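Local coordinates for protein bile acid 7a-dehydratase, BaiE (Clostridium hiranonis DSM 13275, PDB 4L8P) that probably catalyses the 7-alpha-dehydration of bile-acid intermediates, as a lyase of the SnoaL-like, cystatin-like alpha+beta fold, at residues Ile39-Gln44 / Gly154-Lys159; Leu127-Gly132 / Val137-Gly142. All blocks are in the same frame, centred on the assembly; numbering follows the deposited sequence.

Contact 1 (Ile39-Gln44 / Gly154-Lys159); sequences IEAIKQ and GQWYIK
The backbones of segments 39-44 and 154-159 come nearest at I42 and W156, whose CA atoms are 6.5 Å apart. One face of the W156 indole lies against I42. The methyl CD1 of I42 stands over the middle of the six-membered ring, 3.8 Å from its centroid and 9° off the ring normal, a clear CH-pi contact. One carbon back, I42 CG1 lies 3.8 Å from W156 CD2, by the CG-CD2 bond. The isoleucine arm reaches this face because CG1 is set anti to its own carbonyl carbon (chi1 -70°) and the chain then runs on extended. A41, the preceding residue on the helix, meets the pyrrole part of the indole obliquely, its CB 3.7 Å from W156 CD1. The indole N-H is not lost in this apolar setting: W156 NE1 is hydrogen-bonded to D38 OD1 on the same helix. Y149 of the adjoining strand 137-152 touches both I42 and W156. Within this SnoaL-like fold the helix is thus held to the sheet by aliphatic-on-indole packing, with one polar bond to D38 probably fixing how the ring is turned.

Contact 2 (Leu127-Gly132 / Val137-Gly142); sequences LIFTDG and VGINGG
L127 and I139 form a hydrogen-bonded pair in the antiparallel beta hairpin of strands 116-129 and 137-152, the central two strands of the four-stranded sheet in this cystatin-like fold; the segments run at 174° to each other. Three backbone hydrogen bonds tie them: L127 N to I139 O (2.7 Å), I139 N back to L127 O (3.0 Å) and, nearer the turn, F129 N to V137 O, the straightest at 175°. Between these lies the non-hydrogen-bonded pair I128 and G138, where G138 CA makes a C-H...O contact of 3.3 Å with L127 O. Apolar packing gathers on the face that carries L127 and I139. Their CD1 methyls lie 4.0 Å apart, the side chains slanting across one another. I139 CD1 also approaches the edge of the F129 ring, 4.1 Å from CE1. F129 runs alongside V137, with V137 CB 4.0 Å from F129 CD1; F129 CG stands anti to its carbonyl carbon (chi1 -70°), which brings the CD1-CE1 edge beside V137 and I139. On the other face I128 packs on F167 of the second subunit. V137 O accepts the F129 amide and also lies in plane at the ring edge, 3.7 Å from F129 CD1.

From the N terminus the chain first runs through helix 22-55, which carries residues 39-44, then through helix 83-93 and strand 98-111 before entering the hairpin. Contact 2 closes a short loop there, with four residues between 127-132 and 137-142. Strand 137-152 then leads into strand 155-172, whose first residues return to the helix in contact 1 and close a loop of 109 residues, inside which contact 2 is nested. The contacts lie on opposite sides of the chain's centre, their own centres 30 Å apart and nearest atoms about 17 Å apart. Contact 1 ties helix to sheet; contact 2 joins two strands within that sheet.

Contact 1 (Ile39-Gln44 / Gly154-Lys159)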
loop_
_atom_site.group_PDB
_atom_site.type_symbol
_atom_site.label_atom_id
_atom_site.label_comp_id
_atom_site.label_asym_id
_atom_site.label_seq_id
_atom_site.Cartn_x
_atom_site.Cartn_y
_atom_site.Cartn_z
ATOM N N ILE A 39 2.397 11.804 -11.140
ATOM C CA ILE A 39 1.954 10.550 -10.546
ATOM C C ILE A 39 2.291 10.559 -9.059
ATOM O O ILE A 39 1.440 10.209 -8.208
ATOM C CB ILE A 39 2.557 9.340 -11.263
ATOM C CG1 ILE A 39 1.903 9.170 -12.633
ATOM C CG2 ILE A 39 2.430 8.057 -10.409
ATOM C CD1 ILE A 39 2.608 8.135 -13.498
ATOM N N GLU A 40 3.530 10.921 -8.734
ATOM C CA GLU A 40 3.926 10.961 -7.324
ATOM C C GLU A 40 3.120 11.987 -6.520
ATOM O O GLU A 40 2.744 11.703 -5.391
ATOM C CB GLU A 40 5.438 11.211 -7.188
ATOM C CG GLU A 40 5.944 11.252 -5.759
ATOM C CD GLU A 40 5.752 9.947 -4.972
ATOM O OE1 GLU A 40 5.523 8.863 -5.555
ATOM O OE2 GLU A 40 5.859 10.007 -3.723
ATOM N N ALA A 41 2.865 13.171 -7.082
ATOM C CA ALA A 41 2.074 14.219 -6.427
ATOM C C ALA A 41 0.652 13.733 -6.125
ATOM O O ALA A 41 0.132 13.947 -5.031
ATOM C CB ALA A 41 2.012 15.433 -7.310
ATOM N N ILE A 42 0.088 13.001 -7.071
ATOM C CA ILE A 42 -1.262 12.416 -6.908
ATOM C C ILE A 42 -1.286 11.342 -5.811
ATOM O O ILE A 42 -2.198 11.294 -4.972
ATOM C CB ILE A 42 -1.857 11.926 -8.250
ATOM C CG1 ILE A 42 -2.186 13.145 -9.126
ATOM C CG2 ILE A 42 -3.074 11.053 -8.031
ATOM C CD1 ILE A 42 -2.386 12.811 -10.594
ATOM N N LYS A 43 -0.299 10.455 -5.813
ATOM C CA LYS A 43 -0.220 9.429 -4.742
ATOM C C LYS A 43 -0.119 10.086 -3.344
ATOM O O LYS A 43 -0.745 9.613 -2.386
ATOM C CB LYS A 43 0.969 8.502 -4.961
ATOM C CG LYS A 43 0.845 7.634 -6.190
ATOM C CD LYS A 43 2.127 6.854 -6.351
ATOM C CE LYS A 43 2.053 5.879 -7.508
ATOM N NZ LYS A 43 3.398 5.270 -7.710
ATOM N N GLN A 44 0.630 11.189 -3.236
ATOM C CA GLN A 44 0.780 11.900 -1.951
ATOM C C GLN A 44 -0.476 12.677 -1.555
ATOM O O GLN A 44 -0.817 12.759 -0.381
ATOM C CB GLN A 44 1.986 12.822 -1.957
ATOM C CG GLN A 44 3.299 12.060 -2.120
ATOM C CD GLN A 44 4.526 12.761 -1.556
ATOM O OE1 GLN A 44 4.431 13.574 -0.642
ATOM N NE2 GLN A 44 5.687 12.374 -2.054
ATOM N N GLY A 154 -0.420 24.585 -10.529
ATOM C CA GLY A 154 0.702 23.739 -10.101
ATOM C C GLY A 154 0.419 22.667 -9.062
ATOM O O GLY A 154 1.309 21.901 -8.689
ATOM N N GLN A 155 -0.825 22.609 -8.585
ATOM C CA GLN A 155 -1.201 21.745 -7.483
ATOM C C GLN A 155 -2.320 20.810 -7.931
ATOM O O GLN A 155 -3.272 21.250 -8.596
ATOM C CB GLN A 155 -1.707 22.610 -6.315
ATOM C CG GLN A 155 -2.280 21.862 -5.116
ATOM C CD GLN A 155 -1.253 21.054 -4.370
ATOM O OE1 GLN A 155 -0.114 21.498 -4.175
ATOM N NE2 GLN A 155 -1.646 19.853 -3.935
ATOM N N TRP A 156 -2.209 19.545 -7.541
ATOM C CA TRP A 156 -3.241 18.545 -7.809
ATOM C C TRP A 156 -4.314 18.532 -6.722
ATOM O O TRP A 156 -4.007 18.687 -5.539
ATOM C CB TRP A 156 -2.619 17.141 -7.945
ATOM C CG TRP A 156 -1.874 16.967 -9.241
ATOM C CD1 TRP A 156 -0.533 17.075 -9.439
ATOM C CD2 TRP A 156 -2.450 16.666 -10.531
ATOM N NE1 TRP A 156 -0.227 16.853 -10.760
ATOM C CE2 TRP A 156 -1.384 16.598 -11.458
ATOM C CE3 TRP A 156 -3.769 16.436 -10.991
ATOM C CZ2 TRP A 156 -1.597 16.301 -12.839
ATOM C CZ3 TRP A 156 -3.970 16.141 -12.347
ATOM C CH2 TRP A 156 -2.885 16.097 -13.258
ATOM N N TYR A 157 -5.551 18.329 -7.156
ATOM C CA TYR A 157 -6.720 18.243 -6.292
ATOM C C TYR A 157 -7.607 17.079 -6.717
ATOM O O TYR A 157 -7.619 16.690 -7.865
ATOM C CB TYR A 157 -7.565 19.527 -6.359
ATOM C CG TYR A 157 -6.827 20.771 -5.959
ATOM C CD1 TYR A 157 -6.818 21.189 -4.624
ATOM C CD2 TYR A 157 -6.144 21.540 -6.889
ATOM C CE1 TYR A 157 -6.151 22.323 -4.225
ATOM C CE2 TYR A 157 -5.460 22.700 -6.490
ATOM C CZ TYR A 157 -5.471 23.082 -5.159
ATOM O OH TYR A 157 -4.778 24.203 -4.751
ATOM N N ILE A 158 -8.403 16.595 -5.768
ATOM C CA ILE A 158 -9.404 15.557 -6.018
ATOM C C ILE A 158 -10.709 16.263 -6.379
ATOM O O ILE A 158 -11.152 17.141 -5.641
ATOM C CB ILE A 158 -9.597 14.687 -4.755
ATOM C CG1 ILE A 158 -8.277 14.104 -4.254
ATOM C CG2 ILE A 158 -10.554 13.564 -5.040
ATOM C CD1 ILE A 158 -8.378 13.461 -2.890
ATOM N N LYS A 159 -11.304 15.850 -7.501
ATOM C CA LYS A 159 -12.537 16.439 -8.041
ATOM C C LYS A 159 -13.734 15.540 -7.741
ATOM O O LYS A 159 -14.788 16.016 -7.318
ATOM C CB LYS A 159 -12.409 16.625 -9.555
ATOM C CG LYS A 159 -13.594 17.320 -10.204
ATOM C CD LYS A 159 -13.493 17.318 -11.726
#

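Contact 2 (Leu127-Gly132 / Val137-Gly142)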
loop_
_atom_site.group_PDB
_atom_site.type_symbol
_atom_site.label_atom_id
_atom_site.label_comp_id
_atom_site.label_asym_id
_atom_site.label_seq_id
_atom_site.Cartn_x
_atom_site.Cartn_y
_atom_site.Cartn_z
ATOM N N LEU A 127 -14.328 0.383 10.379
ATOM C CA LEU A 127 -14.991 1.396 11.196
ATOM C C LEU A 127 -15.360 0.751 12.521
ATOM O O LEU A 127 -15.838 -0.391 12.548
ATOM C CB LEU A 127 -16.243 1.947 10.514
ATOM C CG LEU A 127 -16.171 2.352 9.037
ATOM C CD1 LEU A 127 -17.581 2.754 8.614
ATOM C CD2 LEU A 127 -15.154 3.459 8.770
ATOM N N ILE A 128 -15.123 1.484 13.615
ATOM C CA ILE A 128 -15.485 1.049 14.973
ATOM C C ILE A 128 -16.198 2.200 15.704
ATOM O O ILE A 128 -15.674 3.304 15.802
ATOM C CB ILE A 128 -14.234 0.632 15.786
ATOM C CG1 ILE A 128 -13.527 -0.562 15.108
ATOM C CG2 ILE A 128 -14.596 0.330 17.247
ATOM C CD1 ILE A 128 -12.132 -0.851 15.618
ATOM N N PHE A 129 -17.397 1.925 16.196
ATOM C CA PHE A 129 -18.138 2.884 17.013
ATOM C C PHE A 129 -17.890 2.554 18.489
ATOM O O PHE A 129 -18.162 1.433 18.939
ATOM C CB PHE A 129 -19.626 2.839 16.651
ATOM C CG PHE A 129 -19.925 3.390 15.287
ATOM C CD1 PHE A 129 -19.877 2.568 14.160
ATOM C CD2 PHE A 129 -20.224 4.747 15.124
ATOM C CE1 PHE A 129 -20.131 3.082 12.896
ATOM C CE2 PHE A 129 -20.485 5.263 13.867
ATOM C CZ PHE A 129 -20.444 4.432 12.756
ATOM N N THR A 130 -17.409 3.538 19.253
ATOM C CA THR A 130 -16.984 3.293 20.641
ATOM C C THR A 130 -18.006 3.716 21.662
ATOM O O THR A 130 -17.931 3.277 22.813
ATOM C CB THR A 130 -15.672 4.040 20.967
ATOM O OG1 THR A 130 -15.847 5.435 20.746
ATOM C CG2 THR A 130 -14.544 3.540 20.075
ATOM N N ASP A 131 -18.910 4.608 21.277
ATOM C CA ASP A 131 -19.868 5.221 22.223
ATOM C C ASP A 131 -21.064 5.634 21.410
ATOM O O ASP A 131 -21.029 5.551 20.187
ATOM C CB ASP A 131 -19.273 6.452 22.942
ATOM C CG ASP A 131 -18.003 6.124 23.742
ATOM O OD1 ASP A 131 -18.128 5.683 24.910
ATOM O OD2 ASP A 131 -16.873 6.259 23.195
ATOM N N GLY A 132 -22.130 6.060 22.083
ATOM C CA GLY A 132 -23.348 6.487 21.400
ATOM C C GLY A 132 -24.282 5.348 21.012
ATOM O O GLY A 132 -24.161 4.223 21.518
ATOM N N VAL A 137 -20.715 -1.336 17.327
ATOM C CA VAL A 137 -20.853 -1.701 15.917
ATOM C C VAL A 137 -19.483 -1.651 15.285
ATOM O O VAL A 137 -18.728 -0.689 15.492
ATOM C CB VAL A 137 -21.843 -0.778 15.144
ATOM C CG1 VAL A 137 -21.725 -0.980 13.640
ATOM C CG2 VAL A 137 -23.267 -1.023 15.616
ATOM N N GLY A 138 -19.151 -2.698 14.521
ATOM C CA GLY A 138 -17.996 -2.665 13.615
ATOM C C GLY A 138 -18.478 -2.838 12.186
ATOM O O GLY A 138 -19.470 -3.529 11.942
ATOM N N ILE A 139 -17.816 -2.169 11.255
ATOM C CA ILE A 139 -18.087 -2.291 9.823
ATOM C C ILE A 139 -16.743 -2.477 9.133
ATOM O O ILE A 139 -15.832 -1.664 9.335
ATOM C CB ILE A 139 -18.801 -1.053 9.257
ATOM C CG1 ILE A 139 -20.141 -0.807 9.965
ATOM C CG2 ILE A 139 -19.014 -1.194 7.746
ATOM C CD1 ILE A 139 -20.730 0.555 9.676
ATOM N N ASN A 140 -16.626 -3.519 8.310
ATOM C CA ASN A 140 -15.431 -3.765 7.474
ATOM C C ASN A 140 -15.872 -3.881 6.009
ATOM O O ASN A 140 -16.941 -4.405 5.728
ATOM C CB ASN A 140 -14.760 -5.110 7.811
ATOM C CG ASN A 140 -14.228 -5.185 9.226
ATOM O OD1 ASN A 140 -13.764 -4.199 9.771
ATOM N ND2 ASN A 140 -14.285 -6.373 9.815
ATOM N N GLY A 141 -15.024 -3.452 5.103
ATOM C CA GLY A 141 -15.303 -3.585 3.697
ATOM C C GLY A 141 -14.091 -3.418 2.802
ATOM O O GLY A 141 -12.970 -3.151 3.251
ATOM N N GLY A 142 -14.359 -3.536 1.514
ATOM C CA GLY A 142 -13.386 -3.280 0.474
ATOM C C GLY A 142 -14.072 -2.639 -0.697
ATOM O O GLY A 142 -15.263 -2.857 -0.919
#